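Local coordinates for hydrazine synthase gamma subunit (Candidatus Kuenenia stuttgartiensis, PDB 5C2V), which catalyses the first half-reaction of hydrazine synthesis, the three-electron reduction of nitric oxide to hydroxylamine, as a dihaem c-type cytochrome subunit of the hydrazine synthase complex, at the interface of chains B and A and the interface of chains C and A. Sequence-based numbering; all coordinates share one arbitrary frame. Chains: chain A, Hydrazine synthase gamma subunit; chain B, Hydrazine synthase alpha subunit; chain C, Hydrazine synthase beta subunit.

Contact 1: the interface of chains B and A. Residues chain B 400, 410-413; chain A 26, 82, 128, 131-132, 135.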
# COMPACT_ATOMS: atom_id res chain seq x y z
N PHE B 400 -31.94 -5.30 25.17
CA PHE B 400 -33.10 -6.05 24.71
C PHE B 400 -32.84 -7.56 24.63
O PHE B 400 -33.69 -8.31 24.15
CB PHE B 400 -33.57 -5.50 23.36
CG PHE B 400 -34.26 -4.18 23.48
CD1 PHE B 400 -33.54 -2.99 23.43
CD2 PHE B 400 -35.63 -4.11 23.67
CE1 PHE B 400 -34.18 -1.77 23.55
CE2 PHE B 400 -36.27 -2.90 23.79
CZ PHE B 400 -35.55 -1.72 23.73
N VAL B 410 -40.36 -5.69 22.29
CA VAL B 410 -40.41 -4.23 22.24
C VAL B 410 -41.76 -3.71 22.71
O VAL B 410 -41.93 -2.50 22.92
CB VAL B 410 -40.13 -3.70 20.82
CG1 VAL B 410 -38.69 -3.99 20.42
CG2 VAL B 410 -41.10 -4.32 19.83
N VAL B 411 -42.73 -4.60 22.85
CA VAL B 411 -44.07 -4.21 23.26
C VAL B 411 -44.24 -4.25 24.78
O VAL B 411 -44.40 -3.21 25.42
CB VAL B 411 -45.15 -5.10 22.62
CG1 VAL B 411 -46.54 -4.63 23.01
CG2 VAL B 411 -45.00 -5.11 21.10
N THR B 412 -44.20 -5.45 25.35
CA THR B 412 -44.40 -5.63 26.79
C THR B 412 -43.09 -5.60 27.57
O THR B 412 -43.09 -5.51 28.80
CB THR B 412 -45.12 -6.96 27.08
OG1 THR B 412 -46.08 -7.23 26.04
CG2 THR B 412 -45.83 -6.91 28.42
N TYR B 413 -41.97 -5.65 26.85
CA TYR B 413 -40.65 -5.84 27.44
C TYR B 413 -40.65 -7.07 28.35
O TYR B 413 -40.41 -6.97 29.56
CB TYR B 413 -40.20 -4.59 28.21
CG TYR B 413 -38.71 -4.52 28.47
CD1 TYR B 413 -37.84 -4.07 27.48
CD2 TYR B 413 -38.18 -4.89 29.70
CE1 TYR B 413 -36.48 -4.01 27.71
CE2 TYR B 413 -36.82 -4.83 29.93
CZ TYR B 413 -35.97 -4.38 28.94
OH TYR B 413 -34.62 -4.32 29.17
N VAL A 26 -36.78 -0.51 32.96
CA VAL A 26 -37.98 -0.57 32.14
C VAL A 26 -39.17 -1.25 32.86
O VAL A 26 -40.30 -0.76 32.76
CB VAL A 26 -37.72 -1.28 30.79
CG1 VAL A 26 -38.98 -1.34 29.95
CG2 VAL A 26 -36.61 -0.58 30.03
N ASP A 82 -42.20 -0.17 18.36
CA ASP A 82 -43.06 -1.02 19.18
C ASP A 82 -44.41 -1.35 18.52
O ASP A 82 -45.11 -2.27 18.94
CB ASP A 82 -43.30 -0.37 20.54
CG ASP A 82 -43.60 1.11 20.44
OD1 ASP A 82 -44.08 1.55 19.37
OD2 ASP A 82 -43.37 1.83 21.43
N ARG A 128 -40.65 5.52 28.61
CA ARG A 128 -40.21 4.52 27.64
C ARG A 128 -39.21 5.08 26.64
O ARG A 128 -38.29 4.38 26.21
CB ARG A 128 -41.42 3.96 26.90
CG ARG A 128 -41.73 2.51 27.23
CD ARG A 128 -42.75 1.94 26.26
NE ARG A 128 -42.72 0.48 26.26
CZ ARG A 128 -42.73 -0.26 25.16
NH1 ARG A 128 -42.77 0.32 23.97
NH2 ARG A 128 -42.71 -1.58 25.25
N GLY A 131 -35.29 4.37 26.27
CA GLY A 131 -34.87 3.10 25.71
C GLY A 131 -35.46 2.74 24.35
O GLY A 131 -34.83 2.00 23.59
N PHE A 132 -36.65 3.23 24.05
CA PHE A 132 -37.30 2.88 22.79
C PHE A 132 -37.19 3.94 21.69
O PHE A 132 -37.58 3.69 20.55
CB PHE A 132 -38.78 2.56 23.05
CG PHE A 132 -38.99 1.36 23.93
CD1 PHE A 132 -38.88 1.47 25.31
CD2 PHE A 132 -39.29 0.13 23.38
CE1 PHE A 132 -39.07 0.37 26.12
CE2 PHE A 132 -39.48 -0.98 24.19
CZ PHE A 132 -39.37 -0.86 25.56
N ARG A 135 -32.65 6.07 22.83
CA ARG A 135 -31.60 5.06 23.03
C ARG A 135 -30.53 5.58 23.98
O ARG A 135 -29.33 5.43 23.73
CB ARG A 135 -30.98 4.65 21.70
CG ARG A 135 -32.00 4.35 20.61
CD ARG A 135 -32.97 3.26 21.02
NE ARG A 135 -33.90 2.93 19.94
CZ ARG A 135 -34.70 1.87 19.93
NH1 ARG A 135 -34.70 1.03 20.96
NH2 ARG A 135 -35.51 1.65 18.90
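In the alpha-gamma interface of hydrazine synthase, the loop B:Val410 to B:Tyr413 and B:Phe400 of the alpha subunit meet the short helix 129-132 of the dihaem cytochrome c gamma subunit. A:Phe132 stands between two partners. Against one face lies the A:Arg128 guanidinium, its CZ 3.4 Å above the ring plane; on the opposite face B:Phe400 arrives edge first, the planes 86° apart and its CE2 3.8 Å from CE2 of A:Phe132. A:Arg128, extended from CG to NE, donates from NH2 to B:Val410 O at 2.6 Å. That donor sits 46° out of the carbonyl plane and misses a lone pair; its exact placement is doubtful, because it is modelled too close to B:Val411 O, which it does not hydrogen-bond. NH1 adds a weak bond and a salt bridge to A:Asp82 OD2 at 3.0 Å, which should limit guanidinium rotation. On the other flank A:Arg135 NH1 donates to a lone pair of A:Gly131 O at 2.8 Å, a bent bond with the acceptor well out of the guanidinium plane, whose edge faces CZ of B:Phe400. At the far end, A:Val26 holds CG1 anti to its backbone N (chi1 180°) and over the B:Tyr413 ring face, 3.7 Å from the centroid.

Contact 2: the interface of chains C and A. Residues chain C 215-218; chain A 79, 85, 135.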
# COMPACT_ATOMS: atom_id res chain seq x y z
N LEU C 215 -37.04 6.68 7.90
CA LEU C 215 -36.22 5.60 8.41
C LEU C 215 -36.75 5.13 9.76
O LEU C 215 -37.35 5.91 10.50
CB LEU C 215 -34.76 6.05 8.57
CG LEU C 215 -33.92 6.33 7.32
CD1 LEU C 215 -32.50 6.69 7.73
CD2 LEU C 215 -33.93 5.15 6.38
N PRO C 216 -36.54 3.84 10.07
CA PRO C 216 -36.95 3.28 11.35
C PRO C 216 -36.23 3.96 12.49
O PRO C 216 -35.10 4.40 12.31
CB PRO C 216 -36.53 1.81 11.24
CG PRO C 216 -36.43 1.54 9.78
CD PRO C 216 -35.98 2.82 9.17
N VAL C 217 -36.86 4.06 13.66
CA VAL C 217 -36.16 4.62 14.80
C VAL C 217 -35.54 3.46 15.55
O VAL C 217 -36.24 2.66 16.17
CB VAL C 217 -37.11 5.43 15.70
CG1 VAL C 217 -36.32 6.18 16.76
CG2 VAL C 217 -37.92 6.41 14.87
N CYS C 218 -34.22 3.38 15.48
CA CYS C 218 -33.49 2.20 15.93
C CYS C 218 -32.35 2.58 16.86
O CYS C 218 -32.35 2.21 18.03
CB CYS C 218 -32.97 1.41 14.74
SG CYS C 218 -34.25 0.55 13.80
N ASP A 79 -41.55 6.51 12.19
CA ASP A 79 -41.83 5.09 12.30
C ASP A 79 -41.17 4.53 13.57
O ASP A 79 -39.96 4.28 13.59
CB ASP A 79 -41.35 4.34 11.05
CG ASP A 79 -41.71 2.87 11.07
OD1 ASP A 79 -42.51 2.47 11.94
OD2 ASP A 79 -41.20 2.12 10.22
N TRP A 85 -43.01 -2.17 11.93
CA TRP A 85 -42.34 -1.36 10.92
C TRP A 85 -43.24 -1.15 9.71
O TRP A 85 -43.97 -2.06 9.31
CB TRP A 85 -41.02 -2.02 10.49
CG TRP A 85 -40.10 -2.34 11.63
CD1 TRP A 85 -39.71 -3.58 12.04
CD2 TRP A 85 -39.45 -1.41 12.50
NE1 TRP A 85 -38.86 -3.48 13.11
CE2 TRP A 85 -38.68 -2.16 13.41
CE3 TRP A 85 -39.44 -0.01 12.60
CZ2 TRP A 85 -37.91 -1.56 14.41
CZ3 TRP A 85 -38.67 0.58 13.59
CH2 TRP A 85 -37.91 -0.20 14.48
N ARG A 135 -32.65 6.07 22.83
CA ARG A 135 -31.60 5.06 23.03
C ARG A 135 -30.53 5.58 23.98
O ARG A 135 -29.33 5.43 23.73
CB ARG A 135 -30.98 4.65 21.70
CG ARG A 135 -32.00 4.35 20.61
CD ARG A 135 -32.97 3.26 21.02
NE ARG A 135 -33.90 2.93 19.94
CZ ARG A 135 -34.70 1.87 19.93
NH1 ARG A 135 -34.70 1.03 20.96
NH2 ARG A 135 -35.51 1.65 18.90
O HOH W 1 -39.27 7.47 11.27
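C:Val217 N donates to the backbone O of A:Asp79 at 3.1 Å, while C:Val217 O accepts from NH2 of A:Arg135 at 3.0 Å. The acceptor lies in the guanidinium plane, but the nitrogen is tilted 35° from the carbonyl plane. Alongside, the carbonyl O of C:Cys218 lies near NE of A:Arg135, whose N-H points away from it, so this proximity is not counted as a bond. Two apolar groups come over one face of the A:Trp85 benzo ring, near its CZ3-CH2 rim: CB of C:Pro216 is 3.4 Å from CZ3, and SG of C:Cys218 is 3.8 Å from CH2. That sulphur is beside its own backbone N (chi1 -71°), which turns it toward the indole. C:Val217 O and A:Asp79 OD2 lie at the indole edge, in plane. Further out, a water joins C:Leu215 O, at 2.6 Å from the water oxygen, to A:Asp79 N, also 2.6 Å from it. A parallel beta bridge between C:Pro216 and A:Asp79 probably helps set this register. The bend at chi2 of A:Arg135 (-58°) helps direct its guanidinium to the C:Val217 carbonyl. Because A:Asp79 is also a calcium ligand, the patch ties the beta subunit to a gamma-subunit segment that binds calcium, which may stiffen it.

Contact 3: the interface of chains C and A. Residues chain C 118-119; chain A 161, 265-266, 279, 312.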
# COMPACT_ATOMS: atom_id res chain seq x y z
N CYS C 118 -49.21 28.64 13.92
CA CYS C 118 -49.06 27.46 13.07
C CYS C 118 -49.93 27.50 11.81
O CYS C 118 -49.51 27.05 10.75
CB CYS C 118 -49.38 26.19 13.87
SG CYS C 118 -48.14 25.79 15.13
N MET C 119 -51.14 28.03 11.94
CA MET C 119 -52.01 28.22 10.78
C MET C 119 -51.92 29.65 10.24
O MET C 119 -52.65 30.02 9.32
CB MET C 119 -53.45 27.86 11.12
CG MET C 119 -54.26 27.46 9.89
SD MET C 119 -55.57 26.25 10.19
CE MET C 119 -56.11 25.95 8.51
N PHE A 161 -58.92 32.24 15.16
CA PHE A 161 -59.74 32.52 13.98
C PHE A 161 -61.13 33.05 14.30
O PHE A 161 -61.98 33.15 13.42
CB PHE A 161 -59.83 31.26 13.12
CG PHE A 161 -58.53 30.89 12.46
CD1 PHE A 161 -58.10 31.55 11.32
CD2 PHE A 161 -57.73 29.89 12.99
CE1 PHE A 161 -56.91 31.23 10.72
CE2 PHE A 161 -56.53 29.56 12.39
CZ PHE A 161 -56.12 30.23 11.25
N TYR A 265 -56.42 23.40 14.69
CA TYR A 265 -55.84 24.29 13.70
C TYR A 265 -54.32 24.17 13.70
O TYR A 265 -53.66 24.37 12.68
CB TYR A 265 -56.25 25.74 13.97
CG TYR A 265 -55.51 26.38 15.12
CD1 TYR A 265 -55.86 26.11 16.43
CD2 TYR A 265 -54.44 27.24 14.89
CE1 TYR A 265 -55.18 26.68 17.49
CE2 TYR A 265 -53.76 27.82 15.94
CZ TYR A 265 -54.13 27.54 17.24
OH TYR A 265 -53.45 28.12 18.28
N ALA A 266 -53.76 23.84 14.87
CA ALA A 266 -52.32 23.83 15.06
C ALA A 266 -51.67 22.45 14.91
O ALA A 266 -50.45 22.33 14.98
CB ALA A 266 -51.97 24.41 16.42
N LEU A 279 -57.37 19.84 6.93
CA LEU A 279 -58.61 19.56 7.65
C LEU A 279 -59.68 19.00 6.72
O LEU A 279 -60.40 18.07 7.07
CB LEU A 279 -59.12 20.83 8.34
CG LEU A 279 -58.35 21.31 9.57
CD1 LEU A 279 -58.69 22.75 9.90
CD2 LEU A 279 -58.65 20.40 10.75
N LYS A 312 -61.56 25.04 12.46
CA LYS A 312 -60.52 26.03 12.73
C LYS A 312 -60.85 26.88 13.95
O LYS A 312 -59.97 27.48 14.56
CB LYS A 312 -60.33 26.94 11.51
CG LYS A 312 -59.75 26.25 10.29
CD LYS A 312 -59.71 27.19 9.09
CE LYS A 312 -58.96 28.47 9.43
NZ LYS A 312 -58.99 29.45 8.30
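C:Met119 enters a groove of the gamma subunit formed by A:Phe161, A:Tyr265 and A:Lys312, with A:Leu279 a more distant border near CE, and it buries 92 Å² of its surface there. CB and CG of C:Met119 each lie 3.6 Å from CZ of A:Phe161, meeting the tip of the ring, whose edge lies in plane with the C:Met119 backbone O. CB is also at the edge of the A:Tyr265 ring, in its plane and 3.9 Å from CD2. The sulphur SD touches, without bonding, the backbone O of A:Tyr265 at 3.7 Å and packs 3.9 Å from CB of the same residue. The methionine side chain crosses that of A:Lys312 at about a right angle, its CE 3.9 Å from CD. CG of C:Met119 is anti to the backbone N (chi1 -155°) and the chain turns slightly off extended at chi2 (149°), which carries the thioether past the phenyl tip toward the lysine. Packing within the gamma side shapes the groove: CE of A:Lys312 lies 3.6 Å above the centre of the A:Phe161 ring, and the A:Ala266 methyl covers a face of A:Tyr265. Beside the groove, CB of C:Cys118 rests against CA of A:Ala266. No polar bond crosses this patch; van der Waals fit probably helps seat the beta subunit on the gamma subunit here.

Contact 1 and contact 2 are neighbours, the centres of their C-alpha atoms about 12 Å apart, and A:Arg135 belongs to both: one gamma-subunit side chain faces the alpha and beta subunits at once, marking where the three chains converge. Contact 3 lies about 29 Å from contact 2 and 34 Å from contact 1 between the same centres. Contacts 2 and 3 therefore grip the beta subunit at two separated places, one with backbone and arginine hydrogen bonds as well as packing, the other apolar, which would restrain its tilt. Together they help hold the heterotrimer in which the alpha subunit uses gamma-made hydroxylamine, the beta subunit perhaps modulating its passage.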